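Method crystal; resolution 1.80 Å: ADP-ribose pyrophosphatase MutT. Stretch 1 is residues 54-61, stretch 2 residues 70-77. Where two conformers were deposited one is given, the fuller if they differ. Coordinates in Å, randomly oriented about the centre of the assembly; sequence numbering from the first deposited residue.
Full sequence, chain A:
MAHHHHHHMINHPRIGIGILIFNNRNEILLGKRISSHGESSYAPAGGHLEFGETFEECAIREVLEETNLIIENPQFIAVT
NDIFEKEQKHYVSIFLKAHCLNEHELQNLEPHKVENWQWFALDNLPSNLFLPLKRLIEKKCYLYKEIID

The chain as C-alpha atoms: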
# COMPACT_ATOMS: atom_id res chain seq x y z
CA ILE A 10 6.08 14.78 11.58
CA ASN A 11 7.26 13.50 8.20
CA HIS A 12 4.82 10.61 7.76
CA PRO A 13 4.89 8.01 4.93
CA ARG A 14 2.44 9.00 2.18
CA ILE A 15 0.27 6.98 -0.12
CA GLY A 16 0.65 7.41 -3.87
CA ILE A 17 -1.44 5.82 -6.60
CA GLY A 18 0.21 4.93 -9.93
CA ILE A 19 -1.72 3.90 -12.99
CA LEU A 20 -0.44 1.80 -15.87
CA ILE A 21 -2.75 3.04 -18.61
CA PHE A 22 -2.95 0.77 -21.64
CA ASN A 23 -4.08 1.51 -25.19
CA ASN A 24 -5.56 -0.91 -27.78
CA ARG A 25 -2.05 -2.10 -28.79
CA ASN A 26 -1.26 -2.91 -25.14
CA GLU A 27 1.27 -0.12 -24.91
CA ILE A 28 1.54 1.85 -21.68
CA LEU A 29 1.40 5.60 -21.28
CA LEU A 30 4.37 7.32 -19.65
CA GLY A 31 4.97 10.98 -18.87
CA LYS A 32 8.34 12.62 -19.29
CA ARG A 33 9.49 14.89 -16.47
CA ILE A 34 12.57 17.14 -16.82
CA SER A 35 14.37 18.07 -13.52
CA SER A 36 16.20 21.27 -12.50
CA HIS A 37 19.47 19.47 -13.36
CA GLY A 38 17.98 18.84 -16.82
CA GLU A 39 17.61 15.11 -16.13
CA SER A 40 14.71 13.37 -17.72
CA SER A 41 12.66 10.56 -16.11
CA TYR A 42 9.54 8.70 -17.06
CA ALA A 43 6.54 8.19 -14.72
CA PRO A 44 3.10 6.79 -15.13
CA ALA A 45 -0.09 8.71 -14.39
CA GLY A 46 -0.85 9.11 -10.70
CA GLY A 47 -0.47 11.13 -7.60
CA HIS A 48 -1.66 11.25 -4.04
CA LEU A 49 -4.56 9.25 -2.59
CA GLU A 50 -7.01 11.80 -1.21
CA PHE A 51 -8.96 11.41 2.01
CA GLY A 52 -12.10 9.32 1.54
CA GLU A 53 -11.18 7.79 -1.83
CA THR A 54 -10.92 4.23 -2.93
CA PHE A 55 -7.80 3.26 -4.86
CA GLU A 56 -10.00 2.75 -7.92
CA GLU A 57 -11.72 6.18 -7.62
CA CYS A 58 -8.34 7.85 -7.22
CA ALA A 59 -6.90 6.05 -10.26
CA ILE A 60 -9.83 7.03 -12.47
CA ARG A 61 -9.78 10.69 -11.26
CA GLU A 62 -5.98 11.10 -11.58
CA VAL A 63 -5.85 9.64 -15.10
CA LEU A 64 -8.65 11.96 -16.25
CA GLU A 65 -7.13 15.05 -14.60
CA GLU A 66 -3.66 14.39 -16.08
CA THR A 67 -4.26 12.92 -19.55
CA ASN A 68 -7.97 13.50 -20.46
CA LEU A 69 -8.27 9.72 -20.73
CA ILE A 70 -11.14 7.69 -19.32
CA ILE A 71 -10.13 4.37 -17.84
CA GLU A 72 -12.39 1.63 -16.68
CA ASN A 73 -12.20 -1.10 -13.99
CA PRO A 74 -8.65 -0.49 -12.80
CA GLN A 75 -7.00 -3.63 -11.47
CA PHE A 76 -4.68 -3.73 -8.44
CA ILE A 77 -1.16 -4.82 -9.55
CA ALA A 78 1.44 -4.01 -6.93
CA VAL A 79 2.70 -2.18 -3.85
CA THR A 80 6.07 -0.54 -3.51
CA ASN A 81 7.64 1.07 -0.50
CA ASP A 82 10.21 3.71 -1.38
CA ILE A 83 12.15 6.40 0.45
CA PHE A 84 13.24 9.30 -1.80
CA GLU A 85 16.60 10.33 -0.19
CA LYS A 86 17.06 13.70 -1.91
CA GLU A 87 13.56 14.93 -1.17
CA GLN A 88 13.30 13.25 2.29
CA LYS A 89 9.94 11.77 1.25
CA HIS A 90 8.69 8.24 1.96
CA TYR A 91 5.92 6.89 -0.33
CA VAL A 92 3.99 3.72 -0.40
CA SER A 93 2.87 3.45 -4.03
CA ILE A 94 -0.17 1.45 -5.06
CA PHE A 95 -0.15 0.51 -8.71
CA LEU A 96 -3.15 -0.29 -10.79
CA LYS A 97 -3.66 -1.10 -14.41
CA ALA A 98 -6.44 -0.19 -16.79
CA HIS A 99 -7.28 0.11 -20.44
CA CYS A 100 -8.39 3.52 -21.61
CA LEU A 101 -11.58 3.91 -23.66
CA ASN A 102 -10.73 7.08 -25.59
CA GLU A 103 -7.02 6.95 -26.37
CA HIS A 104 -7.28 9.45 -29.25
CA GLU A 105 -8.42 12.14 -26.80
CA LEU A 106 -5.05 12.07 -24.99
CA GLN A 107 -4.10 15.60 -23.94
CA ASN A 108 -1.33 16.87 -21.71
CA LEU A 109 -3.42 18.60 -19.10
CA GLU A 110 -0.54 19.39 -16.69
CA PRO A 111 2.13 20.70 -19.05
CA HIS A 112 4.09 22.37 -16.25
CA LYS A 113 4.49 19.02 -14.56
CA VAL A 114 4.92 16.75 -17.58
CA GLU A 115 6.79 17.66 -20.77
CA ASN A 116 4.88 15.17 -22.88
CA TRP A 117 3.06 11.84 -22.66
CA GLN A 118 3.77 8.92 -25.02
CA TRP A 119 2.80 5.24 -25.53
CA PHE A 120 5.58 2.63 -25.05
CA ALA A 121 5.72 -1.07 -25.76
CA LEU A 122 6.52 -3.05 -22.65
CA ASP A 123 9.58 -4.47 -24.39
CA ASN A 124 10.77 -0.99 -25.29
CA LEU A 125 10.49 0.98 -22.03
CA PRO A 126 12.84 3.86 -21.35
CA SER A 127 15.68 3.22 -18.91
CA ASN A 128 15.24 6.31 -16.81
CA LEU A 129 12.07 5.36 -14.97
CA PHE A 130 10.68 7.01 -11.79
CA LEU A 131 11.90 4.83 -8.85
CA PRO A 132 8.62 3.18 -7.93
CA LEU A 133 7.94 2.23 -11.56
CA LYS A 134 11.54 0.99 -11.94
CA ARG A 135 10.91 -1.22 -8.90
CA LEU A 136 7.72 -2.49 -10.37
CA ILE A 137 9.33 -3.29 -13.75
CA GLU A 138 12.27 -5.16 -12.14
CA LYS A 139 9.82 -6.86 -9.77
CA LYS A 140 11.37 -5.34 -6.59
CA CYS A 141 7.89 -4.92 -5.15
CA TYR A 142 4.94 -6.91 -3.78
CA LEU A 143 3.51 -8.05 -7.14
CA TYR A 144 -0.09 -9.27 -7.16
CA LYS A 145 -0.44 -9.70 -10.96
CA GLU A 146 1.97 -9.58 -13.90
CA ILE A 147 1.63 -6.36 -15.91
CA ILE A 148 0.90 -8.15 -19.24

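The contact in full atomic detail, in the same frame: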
# COMPACT_ATOMS: atom_id res chain seq x y z
N THR A 54 -11.39 5.54 -2.61
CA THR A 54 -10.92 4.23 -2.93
C THR A 54 -9.76 4.34 -3.91
O THR A 54 -9.58 5.36 -4.59
CB THR A 54 -12.05 3.35 -3.54
OG1 THR A 54 -12.26 3.74 -4.87
CG2 THR A 54 -13.37 3.44 -2.68
N PHE A 55 -8.95 3.29 -3.96
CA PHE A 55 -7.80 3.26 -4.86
C PHE A 55 -8.32 3.38 -6.27
O PHE A 55 -7.69 4.06 -7.04
CB PHE A 55 -6.99 1.98 -4.79
CG PHE A 55 -6.40 1.68 -3.41
CD1 PHE A 55 -6.12 2.69 -2.50
CD2 PHE A 55 -6.17 0.36 -3.03
CE1 PHE A 55 -5.62 2.38 -1.24
CE2 PHE A 55 -5.65 0.05 -1.79
CZ PHE A 55 -5.37 1.06 -0.90
N GLU A 56 -9.47 2.79 -6.56
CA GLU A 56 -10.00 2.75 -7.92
C GLU A 56 -10.55 4.12 -8.30
O GLU A 56 -10.31 4.56 -9.43
CB GLU A 56 -11.06 1.67 -8.10
CG GLU A 56 -10.51 0.25 -7.96
CD GLU A 56 -10.45 -0.21 -6.48
OE1 GLU A 56 -10.94 0.47 -5.51
OE2 GLU A 56 -9.85 -1.28 -6.27
N GLU A 57 -11.22 4.80 -7.38
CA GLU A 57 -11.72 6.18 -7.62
C GLU A 57 -10.54 7.13 -7.92
O GLU A 57 -10.58 7.96 -8.81
CB GLU A 57 -12.48 6.73 -6.40
CG GLU A 57 -13.87 6.20 -6.26
CD GLU A 57 -14.50 6.43 -4.87
OE1 GLU A 57 -13.80 6.79 -3.88
OE2 GLU A 57 -15.75 6.22 -4.81
N CYS A 58 -9.48 6.97 -7.12
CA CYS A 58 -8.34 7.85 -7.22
C CYS A 58 -7.69 7.67 -8.58
O CYS A 58 -7.40 8.65 -9.28
CB CYS A 58 -7.38 7.56 -6.05
SG CYS A 58 -5.86 8.55 -6.18
N ALA A 59 -7.51 6.42 -8.98
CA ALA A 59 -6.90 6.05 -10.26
C ALA A 59 -7.68 6.66 -11.44
O ALA A 59 -7.09 7.40 -12.29
CB ALA A 59 -6.81 4.55 -10.41
N ILE A 60 -8.98 6.42 -11.45
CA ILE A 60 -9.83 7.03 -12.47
C ILE A 60 -9.74 8.59 -12.53
O ILE A 60 -9.55 9.17 -13.60
CB ILE A 60 -11.30 6.53 -12.37
CG1 ILE A 60 -11.36 5.02 -12.61
CG2 ILE A 60 -12.17 7.26 -13.38
CD1 ILE A 60 -12.69 4.40 -12.21
N ARG A 61 -9.87 9.25 -11.40
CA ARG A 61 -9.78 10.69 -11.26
C ARG A 61 -8.41 11.22 -11.77
O ARG A 61 -8.35 12.15 -12.64
CB ARG A 61 -9.95 11.10 -9.80
CG ARG A 61 -9.77 12.58 -9.60
CD ARG A 61 -10.07 12.99 -8.19
NE ARG A 61 -9.15 12.41 -7.22
CZ ARG A 61 -7.87 12.73 -7.07
NH1 ARG A 61 -7.28 13.63 -7.86
NH2 ARG A 61 -7.16 12.13 -6.13
N ILE A 70 -10.15 8.35 -20.16
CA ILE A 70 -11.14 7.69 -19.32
C ILE A 70 -10.74 6.24 -19.25
O ILE A 70 -10.71 5.53 -20.28
CB ILE A 70 -12.58 7.84 -19.94
CG1 ILE A 70 -13.02 9.28 -19.85
CG2 ILE A 70 -13.51 6.92 -19.20
CD1 ILE A 70 -14.36 9.57 -20.55
N ILE A 71 -10.43 5.78 -18.03
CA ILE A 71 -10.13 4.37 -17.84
C ILE A 71 -11.26 3.73 -17.14
O ILE A 71 -12.03 4.41 -16.42
CB ILE A 71 -8.82 4.09 -17.06
CG1 ILE A 71 -8.80 4.87 -15.76
CG2 ILE A 71 -7.59 4.40 -17.93
CD1 ILE A 71 -7.95 4.20 -14.71
N GLU A 72 -11.38 2.42 -17.36
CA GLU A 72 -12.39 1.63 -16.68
C GLU A 72 -11.77 0.48 -15.88
O GLU A 72 -10.71 -0.04 -16.25
CB GLU A 72 -13.44 1.09 -17.67
CG GLU A 72 -12.88 0.10 -18.68
CD GLU A 72 -13.91 -0.56 -19.59
OE1 GLU A 72 -15.13 -0.12 -19.70
OE2 GLU A 72 -13.46 -1.54 -20.26
N ASN A 73 -12.46 0.11 -14.80
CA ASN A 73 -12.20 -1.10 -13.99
C ASN A 73 -10.72 -1.34 -13.70
O ASN A 73 -10.16 -2.38 -14.06
CB ASN A 73 -12.80 -2.32 -14.66
CG ASN A 73 -14.31 -2.22 -14.76
OD1 ASN A 73 -14.87 -2.45 -15.81
ND2 ASN A 73 -14.95 -1.85 -13.68
N PRO A 74 -10.08 -0.35 -13.07
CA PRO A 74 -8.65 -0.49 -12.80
C PRO A 74 -8.44 -1.67 -11.87
O PRO A 74 -9.25 -1.89 -10.92
CB PRO A 74 -8.28 0.82 -12.13
CG PRO A 74 -9.54 1.40 -11.65
CD PRO A 74 -10.62 0.91 -12.53
N GLN A 75 -7.38 -2.42 -12.15
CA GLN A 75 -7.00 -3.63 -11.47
C GLN A 75 -5.75 -3.44 -10.62
O GLN A 75 -4.74 -2.93 -11.07
CB GLN A 75 -6.76 -4.78 -12.45
CG GLN A 75 -7.96 -5.16 -13.28
CD GLN A 75 -9.15 -5.62 -12.44
OE1 GLN A 75 -9.05 -6.58 -11.64
NE2 GLN A 75 -10.29 -4.94 -12.61
N PHE A 76 -5.83 -3.86 -9.38
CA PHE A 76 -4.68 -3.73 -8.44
C PHE A 76 -3.54 -4.62 -8.88
O PHE A 76 -3.73 -5.80 -9.16
CB PHE A 76 -5.23 -4.10 -7.06
CG PHE A 76 -4.33 -3.78 -5.93
CD1 PHE A 76 -3.29 -4.62 -5.61
CD2 PHE A 76 -4.59 -2.72 -5.13
CE1 PHE A 76 -2.46 -4.35 -4.51
CE2 PHE A 76 -3.80 -2.44 -4.04
CZ PHE A 76 -2.72 -3.25 -3.74
N ILE A 77 -2.33 -4.08 -9.03
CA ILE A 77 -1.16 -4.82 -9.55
C ILE A 77 -0.06 -5.01 -8.50
O ILE A 77 0.58 -6.05 -8.45
CB ILE A 77 -0.51 -4.09 -10.75
CG1 ILE A 77 -1.44 -4.05 -11.97
CG2 ILE A 77 0.84 -4.72 -11.14
CD1 ILE A 77 -1.87 -5.39 -12.54
O HOH W 1 -8.80 -2.92 -8.24
O HOH W 2 -10.04 8.03 -16.17

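The contact is a helix laid against a loop that leads into a strand, and no direct hydrogen bond crosses it. Apolar side chains and two bridging waters do the joining, over 329 Å² of buried surface counted on both sides.

The helix side shows the familiar spacing: Phe-55, Glu-56, Ala-59 and Ile-60 reach the partner, while Glu-57 and Arg-61 point away. Ala-59 points toward the other stretch. Its CB lies 4.3 Å from Pro-74 CG and 4.5 Å from Ile-71 CD1, so one methyl touches two partners.

Pro-74 is the most covered residue here. Its ring, in the C-gamma endo pucker, points toward the helix and meets three residues: besides Ala-59, its CG lies 3.9 Å from Glu-56 CB, and its CD 4.1 Å from Ile-60 CD1. Ile-71 takes a different route. Its CA-to-CB bond runs sideways, but chi1 in p and chi2 in t bring the end of the chain nearer the helix, placing Ile-71 CD1 4.1 Å from Ala-59 C. Ile-60, also sideways at CB, uses the m,t rotamer to lie along the segment: CG1 packs 4.1 Å from Ile-71 CG1, and CD1 carries on to Pro-74.

At the far end, Phe-55 (chi1 m) and Phe-76 (chi1 t) both point toward the opposing stretch. Phe-55 CD2 sits 3.8 Å from Phe-76 CE2, an approach at the edge of the Phe-76 ring, near its plane.

Glu-56 combines two roles. With chi1 m and chi2 p its chain bends, so that CB and CG pack beside Pro-74 while the carboxylate reaches water 1. The O of water 1 is 2.8 Å from Glu-56 OE2 and 2.9 Å from Pro-74 O, to both of which it donates, and accepts a weak bond from Phe-76 N, 3.3 Å from the water O. Water 2 links the backbones instead, its O 2.9 Å from both Ile-60 O, to which it donates, and Ile-71 N, from which it accepts.

Two side-chain arrangements away from the interface stay within their own stretch. Thr-54, chi1 p, caps the helix: Glu-57 N donates to Thr-54 OG1 at 2.9 Å, and Thr-54 N returns a bond to Glu-57 OE1 at 3.0 Å. Gln-75, m,m, folds back so that its NE2 donates to Asn-73 O at 2.9 Å.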